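Local coordinates for protein cyclin-dependent kinase inhibitor 3 (PDB 1FPZ) that removes phosphate from phosphotyrosine, phosphoserine and phosphothreonine in proteins, and dephosphorylates the cell-cycle kinase CDK2 in a cyclin-dependent manner, at residues A[82-87]-A[91-96]; A[49-54]-A[139-144]. The protein carries 1 engineered substitution. All blocks are in the same frame, centred on the assembly; numbering follows the deposited sequence.

Contact 1 (A[82-87]-A[91-96])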
# COMPACT_ATOMS: atom_id res chain seq x y z
N GLY A 82 -10.13 -3.92 13.26
CA GLY A 82 -9.62 -4.59 14.44
C GLY A 82 -8.17 -4.22 14.71
O GLY A 82 -7.80 -3.87 15.83
N GLU A 83 -7.35 -4.27 13.67
CA GLU A 83 -5.95 -3.94 13.83
C GLU A 83 -5.77 -2.55 14.37
O GLU A 83 -5.05 -2.35 15.35
CB GLU A 83 -5.22 -4.04 12.50
CG GLU A 83 -5.33 -5.38 11.85
CD GLU A 83 -4.52 -5.44 10.61
OE1 GLU A 83 -3.28 -5.32 10.73
OE2 GLU A 83 -5.11 -5.58 9.51
N LEU A 84 -6.42 -1.58 13.74
CA LEU A 84 -6.28 -0.21 14.20
C LEU A 84 -6.61 -0.14 15.68
O LEU A 84 -6.10 0.72 16.40
CB LEU A 84 -7.18 0.72 13.37
CG LEU A 84 -6.76 0.79 11.89
CD1 LEU A 84 -7.85 1.44 11.06
CD2 LEU A 84 -5.47 1.57 11.74
N SER A 85 -7.45 -1.06 16.14
CA SER A 85 -7.82 -1.12 17.55
C SER A 85 -6.67 -1.77 18.32
O SER A 85 -6.10 -1.17 19.24
CB SER A 85 -9.08 -1.95 17.74
OG SER A 85 -10.23 -1.15 17.57
N LYS A 86 -6.34 -3.00 17.94
CA LYS A 86 -5.25 -3.73 18.57
C LYS A 86 -4.02 -2.87 18.80
O LYS A 86 -3.55 -2.72 19.93
CB LYS A 86 -4.84 -4.93 17.72
CG LYS A 86 -3.55 -5.58 18.19
CD LYS A 86 -3.32 -6.91 17.51
CE LYS A 86 -4.39 -7.91 17.91
NZ LYS A 86 -4.19 -9.22 17.24
N TYR A 87 -3.49 -2.31 17.72
CA TYR A 87 -2.29 -1.49 17.78
C TYR A 87 -2.54 -0.06 18.29
O TYR A 87 -1.73 0.84 18.11
CB TYR A 87 -1.66 -1.48 16.37
CG TYR A 87 -1.56 -2.88 15.76
CD1 TYR A 87 -1.85 -3.10 14.41
CD2 TYR A 87 -1.19 -3.98 16.53
CE1 TYR A 87 -1.79 -4.38 13.85
CE2 TYR A 87 -1.12 -5.26 15.98
CZ TYR A 87 -1.42 -5.45 14.64
OH TYR A 87 -1.36 -6.72 14.11
N ASN A 91 -8.44 5.70 15.61
CA ASN A 91 -8.84 6.91 14.90
C ASN A 91 -7.76 7.38 13.93
O ASN A 91 -7.60 8.58 13.68
CB ASN A 91 -9.18 8.02 15.89
CG ASN A 91 -8.04 8.33 16.82
OD1 ASN A 91 -7.50 7.43 17.48
ND2 ASN A 91 -7.64 9.60 16.87
N LEU A 92 -7.03 6.41 13.39
CA LEU A 92 -5.96 6.67 12.43
C LEU A 92 -6.53 7.45 11.27
O LEU A 92 -6.06 8.54 10.93
CB LEU A 92 -5.38 5.34 11.93
CG LEU A 92 -4.24 5.37 10.91
CD1 LEU A 92 -3.10 6.23 11.44
CD2 LEU A 92 -3.76 3.97 10.64
N LEU A 93 -7.58 6.88 10.66
CA LEU A 93 -8.25 7.48 9.52
C LEU A 93 -8.67 8.92 9.84
O LEU A 93 -8.50 9.83 9.03
CB LEU A 93 -9.47 6.64 9.14
CG LEU A 93 -9.29 5.17 8.74
CD1 LEU A 93 -8.33 5.05 7.59
CD2 LEU A 93 -8.81 4.38 9.91
N ASP A 94 -9.22 9.10 11.05
CA ASP A 94 -9.68 10.40 11.52
C ASP A 94 -8.52 11.40 11.45
O ASP A 94 -8.60 12.46 10.82
CB ASP A 94 -10.11 10.35 13.00
CG ASP A 94 -11.25 9.39 13.29
OD1 ASP A 94 -11.75 9.44 14.44
OD2 ASP A 94 -11.65 8.58 12.41
N LEU A 95 -7.45 11.06 12.16
CA LEU A 95 -6.27 11.91 12.23
C LEU A 95 -5.70 12.33 10.90
O LEU A 95 -5.32 13.49 10.74
CB LEU A 95 -5.17 11.23 13.05
CG LEU A 95 -5.45 11.17 14.56
CD1 LEU A 95 -4.18 10.77 15.31
CD2 LEU A 95 -5.92 12.54 15.04
N TYR A 96 -5.62 11.40 9.95
CA TYR A 96 -5.08 11.71 8.62
C TYR A 96 -5.89 12.80 7.94
O TYR A 96 -5.33 13.70 7.31
CB TYR A 96 -5.13 10.48 7.69
CG TYR A 96 -4.15 9.36 7.96
CD1 TYR A 96 -4.15 8.22 7.16
CD2 TYR A 96 -3.21 9.44 8.98
CE1 TYR A 96 -3.25 7.19 7.36
CE2 TYR A 96 -2.31 8.41 9.19
CZ TYR A 96 -2.33 7.29 8.38
OH TYR A 96 -1.42 6.29 8.57
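Leu84 reaches from helix 82-86 to meet Leu92 and Leu93 in the first turn of the helix beginning at 92, and on the 82-87 side its isobutyl group alone makes the contact. The backbones stay well apart: the closest pair of CA atoms, Leu84 CA and Leu92 CA, is separated by 7.1 Å, so the gap is bridged by side chains. Leu84 CB points across at the other segment. From there CG lies anti to the carbonyl carbon (chi1 -65°), and it is placed almost evenly between two methyls, 4.5 Å from Leu92 CD2 and 4.6 Å from Leu93 CD2. The fork then divides its contacts. Leu84 CD2 turns to Leu92, lying 3.8 Å from Leu92 CB and 4.1 Å from Leu92 CG; its closer approach to the Leu92 methyl is too short to be trusted. Leu84 CD1 goes to Leu93 CD2 at 3.3 Å, tighter than usual for carbons. The two receiving leucines offer themselves differently. Leu92 has its CB directed at helix 82-86 and its CG anti to the backbone N (chi1 -180°), whereas Leu93 starts off to one side and brings only its tip nearer. Both cross Leu84 at roughly a right angle. The evidence is thus of purely apolar packing, with about 137 Å² buried. Each helix keeps its own backbone pairing, Tyr87 N to Glu83 O at 2.8 Å and Leu95 N to Asn91 O at 2.9 Å. Around the two short helices and their linking loop, Leu92 also packs on Leu48 and on Val60 of helix 60-70. Leu93 rests on Thr103 and His105 of strand 102-105, at the border of the central mixed sheet, so Leu84 connects helix 81-86 to that strand through Leu93.

Contact 2 (A[49-54]-A[139-144]). Engineered in segment 139-144: Ser140 (natural residue Cys). With SO4 (sulfate ion), chain G.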
# COMPACT_ATOMS: atom_id res chain seq x y z
N PRO A 49 1.75 3.65 10.86
CA PRO A 49 2.13 4.88 11.55
C PRO A 49 1.48 4.93 12.94
O PRO A 49 0.32 4.53 13.11
CB PRO A 49 1.60 5.98 10.63
CG PRO A 49 1.36 5.26 9.31
CD PRO A 49 0.88 3.92 9.72
N GLY A 50 2.21 5.44 13.93
CA GLY A 50 1.66 5.53 15.27
C GLY A 50 1.36 4.21 15.96
O GLY A 50 0.74 4.20 17.03
N CYS A 51 1.79 3.10 15.37
CA CYS A 51 1.53 1.79 15.96
C CYS A 51 2.13 1.67 17.35
O CYS A 51 3.23 2.17 17.63
CB CYS A 51 2.10 0.69 15.06
SG CYS A 51 1.72 -0.96 15.62
N LYS A 52 1.40 1.00 18.23
CA LYS A 52 1.83 0.81 19.60
C LYS A 52 1.59 -0.65 19.95
O LYS A 52 0.47 -1.05 20.25
CB LYS A 52 1.03 1.72 20.53
CG LYS A 52 1.80 2.20 21.74
CD LYS A 52 1.11 3.39 22.39
CE LYS A 52 0.97 4.56 21.40
NZ LYS A 52 0.21 5.71 21.97
N PHE A 53 2.66 -1.44 19.89
CA PHE A 53 2.57 -2.86 20.18
C PHE A 53 3.81 -3.22 20.99
O PHE A 53 4.60 -2.34 21.33
CB PHE A 53 2.54 -3.64 18.87
CG PHE A 53 1.90 -4.98 18.98
CD1 PHE A 53 0.57 -5.09 19.35
CD2 PHE A 53 2.61 -6.13 18.66
CE1 PHE A 53 -0.05 -6.33 19.41
CE2 PHE A 53 2.00 -7.37 18.72
CZ PHE A 53 0.66 -7.48 19.09
N LYS A 54 4.00 -4.50 21.28
CA LYS A 54 5.16 -4.94 22.06
C LYS A 54 6.46 -4.29 21.60
O LYS A 54 6.93 -4.54 20.48
CB LYS A 54 5.32 -6.45 21.97
CG LYS A 54 4.14 -7.24 22.50
CD LYS A 54 4.30 -8.71 22.17
CE LYS A 54 4.46 -8.90 20.66
NZ LYS A 54 4.76 -10.31 20.28
N HIS A 139 0.18 1.82 3.07
CA HIS A 139 0.69 1.03 4.17
C HIS A 139 -0.29 0.01 4.71
O HIS A 139 -1.50 0.15 4.60
CB HIS A 139 1.11 1.95 5.32
CG HIS A 139 0.02 2.24 6.32
ND1 HIS A 139 -0.60 1.25 7.05
CD2 HIS A 139 -0.53 3.40 6.73
CE1 HIS A 139 -1.47 1.79 7.88
NE2 HIS A 139 -1.45 3.10 7.70
N SER A 140 0.29 -1.01 5.31
CA SER A 140 -0.42 -2.10 5.94
C SER A 140 -0.00 -2.06 7.41
O SER A 140 0.05 -0.99 8.02
CB SER A 140 0.06 -3.41 5.33
OG SER A 140 -0.89 -3.90 4.43
N TYR A 141 0.30 -3.22 7.96
CA TYR A 141 0.76 -3.31 9.34
C TYR A 141 2.28 -3.16 9.29
O TYR A 141 2.85 -2.24 9.89
CB TYR A 141 0.36 -4.66 9.95
CG TYR A 141 0.90 -4.85 11.35
CD1 TYR A 141 1.27 -6.11 11.81
CD2 TYR A 141 1.11 -3.74 12.18
CE1 TYR A 141 1.86 -6.27 13.06
CE2 TYR A 141 1.70 -3.89 13.44
CZ TYR A 141 2.08 -5.16 13.87
OH TYR A 141 2.71 -5.29 15.08
N GLY A 142 2.93 -4.05 8.55
CA GLY A 142 4.37 -3.99 8.42
C GLY A 142 4.87 -3.63 7.03
O GLY A 142 6.05 -3.80 6.72
N GLY A 143 3.98 -3.12 6.19
CA GLY A 143 4.36 -2.74 4.83
C GLY A 143 5.14 -3.85 4.13
O GLY A 143 6.18 -3.62 3.50
N LEU A 144 4.60 -5.06 4.21
CA LEU A 144 5.29 -6.20 3.64
C LEU A 144 4.34 -7.33 3.36
O LEU A 144 4.16 -8.20 4.20
CB LEU A 144 6.35 -6.64 4.65
CG LEU A 144 7.19 -7.86 4.32
CD1 LEU A 144 8.22 -7.48 3.28
CD2 LEU A 144 7.87 -8.36 5.58
S SO4 G . 1.25 -7.41 5.59
O1 SO4 G . -0.18 -7.66 5.48
O2 SO4 G . 1.90 -8.73 5.59
O3 SO4 G . 1.51 -6.62 6.82
O4 SO4 G . 1.74 -6.71 4.40
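His139 ND1 donates to the carbonyl O of Ser140 at 2.5 Å, with an N-H...O angle of 136°. The donor lies in the carbonyl plane on a lone pair, while the acceptor sits 22° out of the imidazole plane. Across the contact, Pro49 CD lies over one face of that ring, offset toward its NE2-CD2 side and 3.5 Å from the His139 centroid, in a CH-pi contact; on the other ring nitrogen, NE2 has a weak hydrogen bond with Tyr96 OH. An alanine in place of His139 would probably leave Ser140 O without this donor and open a gap beside Pro49. Further along, Cys51 SG, anti to its backbone N (chi1 -175°), meets the edge of the Tyr141 ring in its plane, 3.7 Å from Tyr141 CE2. Tyr141 OH ends obliquely at the Phe53 ring, 3.7 Å from Phe53 CD2. Beyond them, Gly142 N makes a weak, long bond of 3.4 Å to sulfate O3, and Arg146 NE binds the same ion. The HCX5R signature runs from His139 to Arg146, with Ser140 engineered in place of the cysteine predicted to be the phosphocysteine nucleophile. This is the phosphate-binding P-loop of protein-tyrosine phosphatases, its sulfate probably mimicking substrate phosphate.

Contact 1 is nested within the chain loop that contact 2 closes: the segments come in the order 49-54, 82-87, 91-96, 139-144. Their centres are 10 Å apart, on the same side of the chain's centre, and they touch directly. Tyr87 carries much of that junction, its O a probable hydrogen-bond acceptor for Lys52 N at 3.1 Å and its ring stacked on Tyr141. Segment 139-144 leaves strand 136-139, which lies beside strand 74-77 in the mixed sheet; the helices of contact 1 connect strand 74-77 to strand 102-105 at the sheet's edge. The helical pair thus flanks one wall of the signature loop, with segment 49-54 packed against both.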